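Local structure of serine protease pet (Escherichia coli, 4OM9) at residues L369-A374 with Q391-N396; T385-A390 with Q407-N412. The protein is a secreted autotransporter enterotoxin of enteroaggregative strains that acts as a serine protease, with alpha-fodrin as a probable host target. One frame throughout, in Å; residues are numbered along the deposited sequence.

Contact 1 of 2, residues L369-A374 with Q391-N396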
ATOM      1  N   LEU A 369       5.216   5.837  30.865  1.00 29.58           N
ATOM      2  CA  LEU A 369       4.272   5.726  31.963  1.00 29.45           C
ATOM      3  C   LEU A 369       3.902   4.241  32.135  1.00 32.28           C
ATOM      4  O   LEU A 369       3.324   3.631  31.239  1.00 31.20           O
ATOM      5  CB  LEU A 369       3.024   6.570  31.702  1.00 29.00           C
ATOM      6  CG  LEU A 369       2.108   6.729  32.919  1.00 32.12           C
ATOM      7  CD1 LEU A 369       2.840   7.432  34.038  1.00 30.74           C
ATOM      8  CD2 LEU A 369       0.842   7.483  32.590  1.00 29.91           C
ATOM      9  N   ASN A 370       4.276   3.663  33.271  1.00 32.49           N
ATOM     10  CA  ASN A 370       4.009   2.258  33.554  1.00 34.00           C
ATOM     11  C   ASN A 370       2.836   2.125  34.512  1.00 33.98           C
ATOM     12  O   ASN A 370       2.988   2.305  35.708  1.00 35.73           O
ATOM     13  CB  ASN A 370       5.240   1.576  34.143  1.00 38.71           C
ATOM     14  CG  ASN A 370       5.025   0.088  34.371  1.00 42.94           C
ATOM     15  OD1 ASN A 370       4.145  -0.529  33.753  1.00 40.48           O
ATOM     16  ND2 ASN A 370       5.828  -0.499  35.267  1.00 42.60           N
ATOM     17  N   VAL A 371       1.662   1.820  33.972  1.00 34.46           N
ATOM     18  CA  VAL A 371       0.442   1.892  34.749  1.00 32.88           C
ATOM     19  C   VAL A 371       0.189   0.554  35.421  1.00 35.73           C
ATOM     20  O   VAL A 371      -0.209  -0.401  34.770  1.00 32.26           O
ATOM     21  CB  VAL A 371      -0.751   2.292  33.885  1.00 32.40           C
ATOM     22  CG1 VAL A 371      -1.899   2.736  34.758  1.00 30.67           C
ATOM     23  CG2 VAL A 371      -0.350   3.438  32.908  1.00 29.45           C
ATOM     24  N   ILE A 372       0.423   0.522  36.736  1.00 44.90           N
ATOM     25  CA  ILE A 372       0.362  -0.697  37.556  1.00 50.29           C
ATOM     26  C   ILE A 372      -1.057  -1.077  37.994  1.00 50.84           C
ATOM     27  O   ILE A 372      -1.341  -2.252  38.235  1.00 55.79           O
ATOM     28  CB  ILE A 372       1.242  -0.551  38.823  1.00 49.73           C
ATOM     29  CG1 ILE A 372       2.634  -0.027  38.453  1.00 51.65           C
ATOM     30  CG2 ILE A 372       1.337  -1.876  39.593  1.00 57.96           C
ATOM     31  CD1 ILE A 372       3.338  -0.860  37.390  1.00 48.78           C
ATOM     32  N   GLN A 373      -1.947  -0.094  38.092  1.00 31.62           N
ATOM     33  CA  GLN A 373      -3.323  -0.365  38.510  1.00 32.51           C
ATOM     34  C   GLN A 373      -4.374   0.210  37.545  1.00 31.69           C
ATOM     35  O   GLN A 373      -4.105   1.136  36.805  1.00 30.59           O
ATOM     36  CB  GLN A 373      -3.570   0.163  39.932  1.00 33.93           C
ATOM     37  CG  GLN A 373      -3.277   1.656  40.202  1.00 33.68           C
ATOM     38  CD  GLN A 373      -3.652   2.072  41.659  1.00 35.31           C
ATOM     39  OE1 GLN A 373      -4.801   2.385  41.941  1.00 36.02           O
ATOM     40  NE2 GLN A 373      -2.682   2.036  42.565  1.00 36.01           N
ATOM     41  N   ALA A 374      -5.576  -0.359  37.557  1.00 34.56           N
ATOM     42  CA  ALA A 374      -6.655   0.162  36.723  1.00 32.65           C
ATOM     43  C   ALA A 374      -6.959   1.596  37.146  1.00 35.08           C
ATOM     44  O   ALA A 374      -6.853   1.942  38.331  1.00 37.15           O
ATOM     45  CB  ALA A 374      -7.911  -0.716  36.818  1.00 32.92           C
ATOM     46  N   GLN A 391      -5.631  -5.332  34.334  1.00 34.29           N
ATOM     47  CA  GLN A 391      -6.873  -5.600  33.618  1.00 38.14           C
ATOM     48  C   GLN A 391      -7.659  -4.296  33.435  1.00 34.95           C
ATOM     49  O   GLN A 391      -7.853  -3.549  34.388  1.00 33.99           O
ATOM     50  CB  GLN A 391      -7.727  -6.646  34.347  1.00 37.52           C
ATOM     51  CG  GLN A 391      -9.168  -6.732  33.830  1.00 38.25           C
ATOM     52  CD  GLN A 391      -9.752  -8.164  33.815  1.00 49.70           C
ATOM     53  OE1 GLN A 391     -10.034  -8.725  32.744  1.00 51.85           O
ATOM     54  NE2 GLN A 391      -9.959  -8.739  34.994  1.00 46.70           N
ATOM     55  N   LYS A 392      -8.089  -4.028  32.202  1.00 36.08           N
ATOM     56  CA  LYS A 392      -8.901  -2.858  31.904  1.00 38.87           C
ATOM     57  C   LYS A 392      -8.219  -1.590  32.435  1.00 42.31           C
ATOM     58  O   LYS A 392      -8.831  -0.794  33.157  1.00 35.24           O
ATOM     59  CB  LYS A 392     -10.294  -3.013  32.504  1.00 37.82           C
ATOM     60  CG  LYS A 392     -11.414  -2.757  31.526  1.00 50.09           C
ATOM     61  CD  LYS A 392     -11.669  -1.279  31.323  1.00 43.67           C
ATOM     62  CE  LYS A 392     -12.477  -0.735  32.478  1.00 52.47           C
ATOM     63  NZ  LYS A 392     -13.946  -0.919  32.286  1.00 61.93           N
ATOM     64  N   THR A 393      -6.944  -1.427  32.085  1.00 30.27           N
ATOM     65  CA  THR A 393      -6.124  -0.384  32.671  1.00 29.79           C
ATOM     66  C   THR A 393      -6.773   1.004  32.560  1.00 27.69           C
ATOM     67  O   THR A 393      -6.919   1.703  33.561  1.00 28.49           O
ATOM     68  CB  THR A 393      -4.738  -0.381  32.035  1.00 27.45           C
ATOM     69  OG1 THR A 393      -4.101  -1.635  32.331  1.00 28.09           O
ATOM     70  CG2 THR A 393      -3.913   0.763  32.586  1.00 26.74           C
ATOM     71  N   PHE A 394      -7.207   1.374  31.365  1.00 28.94           N
ATOM     72  CA  PHE A 394      -8.009   2.576  31.197  1.00 30.76           C
ATOM     73  C   PHE A 394      -9.371   2.173  30.703  1.00 28.63           C
ATOM     74  O   PHE A 394      -9.542   1.069  30.219  1.00 30.86           O
ATOM     75  CB  PHE A 394      -7.336   3.556  30.233  1.00 28.17           C
ATOM     76  CG  PHE A 394      -6.093   4.177  30.796  1.00 26.62           C
ATOM     77  CD1 PHE A 394      -6.172   5.317  31.586  1.00 27.96           C
ATOM     78  CD2 PHE A 394      -4.856   3.613  30.565  1.00 24.74           C
ATOM     79  CE1 PHE A 394      -5.031   5.905  32.122  1.00 25.92           C
ATOM     80  CE2 PHE A 394      -3.713   4.182  31.097  1.00 25.93           C
ATOM     81  CZ  PHE A 394      -3.801   5.334  31.885  1.00 26.08           C
ATOM     82  N   ASN A 395     -10.352   3.046  30.848  1.00 30.37           N
ATOM     83  CA  ASN A 395     -11.655   2.746  30.299  1.00 33.41           C
ATOM     84  C   ASN A 395     -11.605   2.877  28.746  1.00 33.51           C
ATOM     85  O   ASN A 395     -12.004   1.959  28.026  1.00 29.66           O
ATOM     86  CB  ASN A 395     -12.708   3.649  30.937  1.00 32.09           C
ATOM     87  CG  ASN A 395     -12.878   3.372  32.452  1.00 38.86           C
ATOM     88  OD1 ASN A 395     -12.605   2.266  32.930  1.00 39.20           O
ATOM     89  ND2 ASN A 395     -13.319   4.378  33.198  1.00 38.79           N
ATOM     90  N   ASN A 396     -11.066   3.999  28.267  1.00 33.96           N
ATOM     91  CA  ASN A 396     -10.847   4.274  26.848  1.00 31.09           C
ATOM     92  C   ASN A 396      -9.488   4.909  26.626  1.00 29.43           C
ATOM     93  O   ASN A 396      -9.080   5.761  27.413  1.00 29.76           O
ATOM     94  CB  ASN A 396     -11.918   5.213  26.295  1.00 33.37           C
ATOM     95  CG  ASN A 396     -13.295   4.614  26.358  1.00 34.75           C
ATOM     96  OD1 ASN A 396     -13.637   3.756  25.553  1.00 34.20           O
ATOM     97  ND2 ASN A 396     -14.096   5.056  27.327  1.00 38.07           N
TER

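Contact 2 of 2, residues T385-A390 with Q407-N412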
ATOM      1  N   THR A 385       5.916   5.856  25.671  1.00 32.61           N
ATOM      2  CA  THR A 385       5.267   4.576  25.908  1.00 33.35           C
ATOM      3  C   THR A 385       4.322   4.633  27.102  1.00 34.34           C
ATOM      4  O   THR A 385       4.650   5.198  28.129  1.00 37.60           O
ATOM      5  CB  THR A 385       6.303   3.475  26.171  1.00 37.94           C
ATOM      6  OG1 THR A 385       7.300   3.505  25.145  1.00 40.88           O
ATOM      7  CG2 THR A 385       5.634   2.087  26.215  1.00 38.75           C
ATOM      8  N   VAL A 386       3.138   4.066  26.945  1.00 26.99           N
ATOM      9  CA  VAL A 386       2.254   3.842  28.050  1.00 27.99           C
ATOM     10  C   VAL A 386       2.049   2.328  28.136  1.00 27.93           C
ATOM     11  O   VAL A 386       1.628   1.681  27.167  1.00 26.66           O
ATOM     12  CB  VAL A 386       0.930   4.590  27.889  1.00 27.24           C
ATOM     13  CG1 VAL A 386      -0.044   4.217  29.027  1.00 25.96           C
ATOM     14  CG2 VAL A 386       1.187   6.091  27.880  1.00 23.79           C
ATOM     15  N   ILE A 387       2.409   1.762  29.283  1.00 26.37           N
ATOM     16  CA  ILE A 387       2.323   0.336  29.468  1.00 28.30           C
ATOM     17  C   ILE A 387       1.105   0.000  30.315  1.00 28.26           C
ATOM     18  O   ILE A 387       0.889   0.581  31.368  1.00 30.21           O
ATOM     19  CB  ILE A 387       3.583  -0.222  30.134  1.00 33.34           C
ATOM     20  CG1 ILE A 387       4.832   0.204  29.350  1.00 33.37           C
ATOM     21  CG2 ILE A 387       3.485  -1.764  30.258  1.00 33.08           C
ATOM     22  CD1 ILE A 387       6.153  -0.169  30.039  1.00 32.00           C
ATOM     23  N   LEU A 388       0.289  -0.915  29.830  1.00 30.86           N
ATOM     24  CA  LEU A 388      -0.897  -1.312  30.556  1.00 32.25           C
ATOM     25  C   LEU A 388      -0.531  -2.502  31.388  1.00 36.42           C
ATOM     26  O   LEU A 388      -0.301  -3.574  30.842  1.00 34.14           O
ATOM     27  CB  LEU A 388      -2.027  -1.642  29.594  1.00 28.87           C
ATOM     28  CG  LEU A 388      -2.220  -0.583  28.516  1.00 29.75           C
ATOM     29  CD1 LEU A 388      -3.375  -0.946  27.578  1.00 27.19           C
ATOM     30  CD2 LEU A 388      -2.454   0.786  29.170  1.00 27.46           C
ATOM     31  N   GLY A 389      -0.448  -2.313  32.705  1.00 34.12           N
ATOM     32  CA  GLY A 389      -0.034  -3.382  33.593  1.00 37.14           C
ATOM     33  C   GLY A 389      -1.180  -4.005  34.363  1.00 36.20           C
ATOM     34  O   GLY A 389      -0.961  -4.835  35.240  1.00 40.88           O
ATOM     35  N   ALA A 390      -2.409  -3.626  34.031  1.00 33.72           N
ATOM     36  CA  ALA A 390      -3.564  -4.124  34.779  1.00 35.92           C
ATOM     37  C   ALA A 390      -4.725  -4.480  33.854  1.00 36.53           C
ATOM     38  O   ALA A 390      -4.787  -3.996  32.721  1.00 35.04           O
ATOM     39  CB  ALA A 390      -4.011  -3.086  35.825  1.00 35.43           C
ATOM     40  N   GLN A 407       1.440  -0.316  25.183  1.00 29.64           N
ATOM     41  CA  GLN A 407       1.952  -1.667  25.302  1.00 28.03           C
ATOM     42  C   GLN A 407       1.217  -2.493  26.349  1.00 28.26           C
ATOM     43  O   GLN A 407       1.157  -2.115  27.511  1.00 29.56           O
ATOM     44  CB  GLN A 407       3.449  -1.660  25.639  1.00 28.48           C
ATOM     45  CG  GLN A 407       3.985  -3.084  25.831  1.00 31.77           C
ATOM     46  CD  GLN A 407       5.425  -3.141  26.257  1.00 38.87           C
ATOM     47  OE1 GLN A 407       5.733  -3.029  27.443  1.00 41.09           O
ATOM     48  NE2 GLN A 407       6.320  -3.340  25.302  1.00 36.18           N
ATOM     49  N   LEU A 408       0.675  -3.633  25.924  1.00 29.03           N
ATOM     50  CA  LEU A 408      -0.007  -4.551  26.829  1.00 31.59           C
ATOM     51  C   LEU A 408       0.970  -5.287  27.725  1.00 33.67           C
ATOM     52  O   LEU A 408       1.989  -5.774  27.255  1.00 32.09           O
ATOM     53  CB  LEU A 408      -0.832  -5.557  26.037  1.00 30.45           C
ATOM     54  CG  LEU A 408      -1.742  -4.916  24.995  1.00 30.42           C
ATOM     55  CD1 LEU A 408      -2.718  -5.927  24.436  1.00 26.38           C
ATOM     56  CD2 LEU A 408      -2.493  -3.758  25.605  1.00 28.43           C
ATOM     57  N   ASN A 409       0.658  -5.379  29.018  1.00 34.34           N
ATOM     58  CA  ASN A 409       1.524  -6.095  29.954  1.00 32.97           C
ATOM     59  C   ASN A 409       0.743  -6.758  31.085  1.00 40.75           C
ATOM     60  O   ASN A 409       1.176  -6.758  32.236  1.00 41.81           O
ATOM     61  CB  ASN A 409       2.565  -5.144  30.534  1.00 34.31           C
ATOM     62  CG  ASN A 409       3.736  -5.872  31.171  1.00 32.75           C
ATOM     63  OD1 ASN A 409       4.294  -6.806  30.598  1.00 36.71           O
ATOM     64  ND2 ASN A 409       4.105  -5.452  32.374  1.00 36.46           N
ATOM     65  N   ALA A 410      -0.421  -7.309  30.757  1.00 37.57           N
ATOM     66  CA  ALA A 410      -1.257  -8.021  31.726  1.00 36.25           C
ATOM     67  C   ALA A 410      -2.388  -8.646  30.934  1.00 36.94           C
ATOM     68  O   ALA A 410      -2.560  -8.315  29.771  1.00 38.20           O
ATOM     69  CB  ALA A 410      -1.797  -7.069  32.820  1.00 32.49           C
ATOM     70  N   GLU A 411      -3.155  -9.541  31.540  1.00 40.76           N
ATOM     71  CA  GLU A 411      -4.262 -10.178  30.829  1.00 39.92           C
ATOM     72  C   GLU A 411      -5.438  -9.220  30.747  1.00 37.65           C
ATOM     73  O   GLU A 411      -5.721  -8.514  31.707  1.00 39.20           O
ATOM     74  CB  GLU A 411      -4.697 -11.476  31.517  1.00 40.30           C
ATOM     75  CG  GLU A 411      -3.560 -12.417  31.905  1.00 47.00           C
ATOM     76  CD  GLU A 411      -3.165 -13.378  30.786  1.00 57.46           C
ATOM     77  OE1 GLU A 411      -3.789 -14.471  30.669  1.00 56.63           O
ATOM     78  OE2 GLU A 411      -2.218 -13.040  30.038  1.00 51.98           O
ATOM     79  N   ASN A 412      -6.095  -9.179  29.591  1.00 42.75           N
ATOM     80  CA  ASN A 412      -7.291  -8.368  29.400  1.00 39.93           C
ATOM     81  C   ASN A 412      -7.074  -6.896  29.788  1.00 37.12           C
ATOM     82  O   ASN A 412      -7.915  -6.274  30.437  1.00 35.79           O
ATOM     83  CB  ASN A 412      -8.445  -8.959  30.206  1.00 41.11           C
ATOM     84  CG  ASN A 412      -9.798  -8.707  29.561  1.00 49.94           C
ATOM     85  OD1 ASN A 412      -9.938  -8.764  28.337  1.00 47.81           O
ATOM     86  ND2 ASN A 412     -10.800  -8.428  30.382  1.00 51.09           N
TER

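Contact 1 of 2, residues L369-A374 with Q391-N396
Val371 meets Thr393 and Phe394 with its two methyl branches, and this apolar cluster is the tight part of the contact. CG1 of Val371, anti to the backbone N (chi1 -164°), lies 3.6 Å from Thr393 CG2, and the two side chains run obliquely to one another. The other branch is turned to the phenyl ring: Val371 CG2 stands 3.9 Å from Phe394 CE2 and 4.1 Å from Phe394 CZ, and the side chains cross at about a right angle, with the methyl oblique to the ring. Thr393 offers only its methyl to Val371; its hydroxyl OG1 is bonded to the carbonyl of Ala390, so the polar branch of this buried threonine is satisfied within its own loop. Val371 ends strand 368-371, which forms one side of a coil of the parallel beta-helix, the fold that forms the long stalk of autotransporter passenger domains, whereas 391-396 belongs to the loop carrying the chain from strand 385-388 to strand 397-399. The valine thus points into the coil interior, where Leu388 also packs against both Thr393 and Phe394, and Leu361 of strand 361-364 touches the ring as well. Towards Ala374 the contact opens to solvent and its partners become backbone carbonyls. No hydrogen bond joins the two segments here: Ala374 CA approaches Thr393 O at 3.5 Å in a CA-H...O contact with 133° at the hydrogen, and Ala374 CB lies 3.7 Å from Gln391 O and 3.8 Å from Lys392 O. Beyond it the long polar side chains turn outward. Gln391 is exposed and bonds through OE1 to Asn412, the Lys392 chain bends off to a long, weak ion pair with Glu416, and Gln373 is held through its amide by Asn352 and Lys354.

Contact 2 of 2, residues T385-A390 with Q407-N412
Gln407 pairs with Ile387, and Leu408 with Leu388, as parallel bridges between two successive rungs of the beta-helix. Backbone hydrogen bonds set this register: Gln407 N donates to Val386 O (2.8 Å, 161° at the hydrogen), and Leu388 N donates to Gln407 O (2.8 Å, 169°). Past the strand ends the ladder weakens, and the bond from Asn409 N to Leu388 O is weak, bent to 126° although only 2.7 Å long. Apolar contact follows on the buried side, where Leu388 and Leu408 run alongside each other in the same direction, and Leu388 CD1 touches Leu408 CD2 at 3.5 Å. On the other side of the sheet Ile387 CG2, anti to the backbone N, reaches Asn409 CB at 3.5 Å, while Gln407 OE1 lies 3.8 Å from the same methyl. The amide NE2 of Gln407 is bonded to Asp432 on the next rung. In the turn beyond, Ala410 CB packs on Gly389 O at 3.4 Å. Together these contacts imply an amphipathic sheet: leucines stack towards the core, while the outer row mixes aliphatic and amide groups, with Gln407 bonded on to Asp432 of the next coil.

Overall arrangement
From the N terminus, the chain runs through strand 368-371 and the first segment of contact 1, passes strand 379-381, and enters strand 385-388, which opens the first segment of contact 2 (385-390). It then turns directly into 391-396, which closes contact 1 across 16 intervening residues, nearly a full coil. Strands 397-399 and 404-408 follow, and 407-412 closes contact 2 after another 16. The two closures therefore cross instead of nesting, and their centres are about 7 Å apart. Contact 1 ties a strand end to the loop of the following coil, and contact 2 joins neighbouring strands of one sheet. A probable hydrogen bond between Val371 O and Gly389 N (2.8 Å) links them.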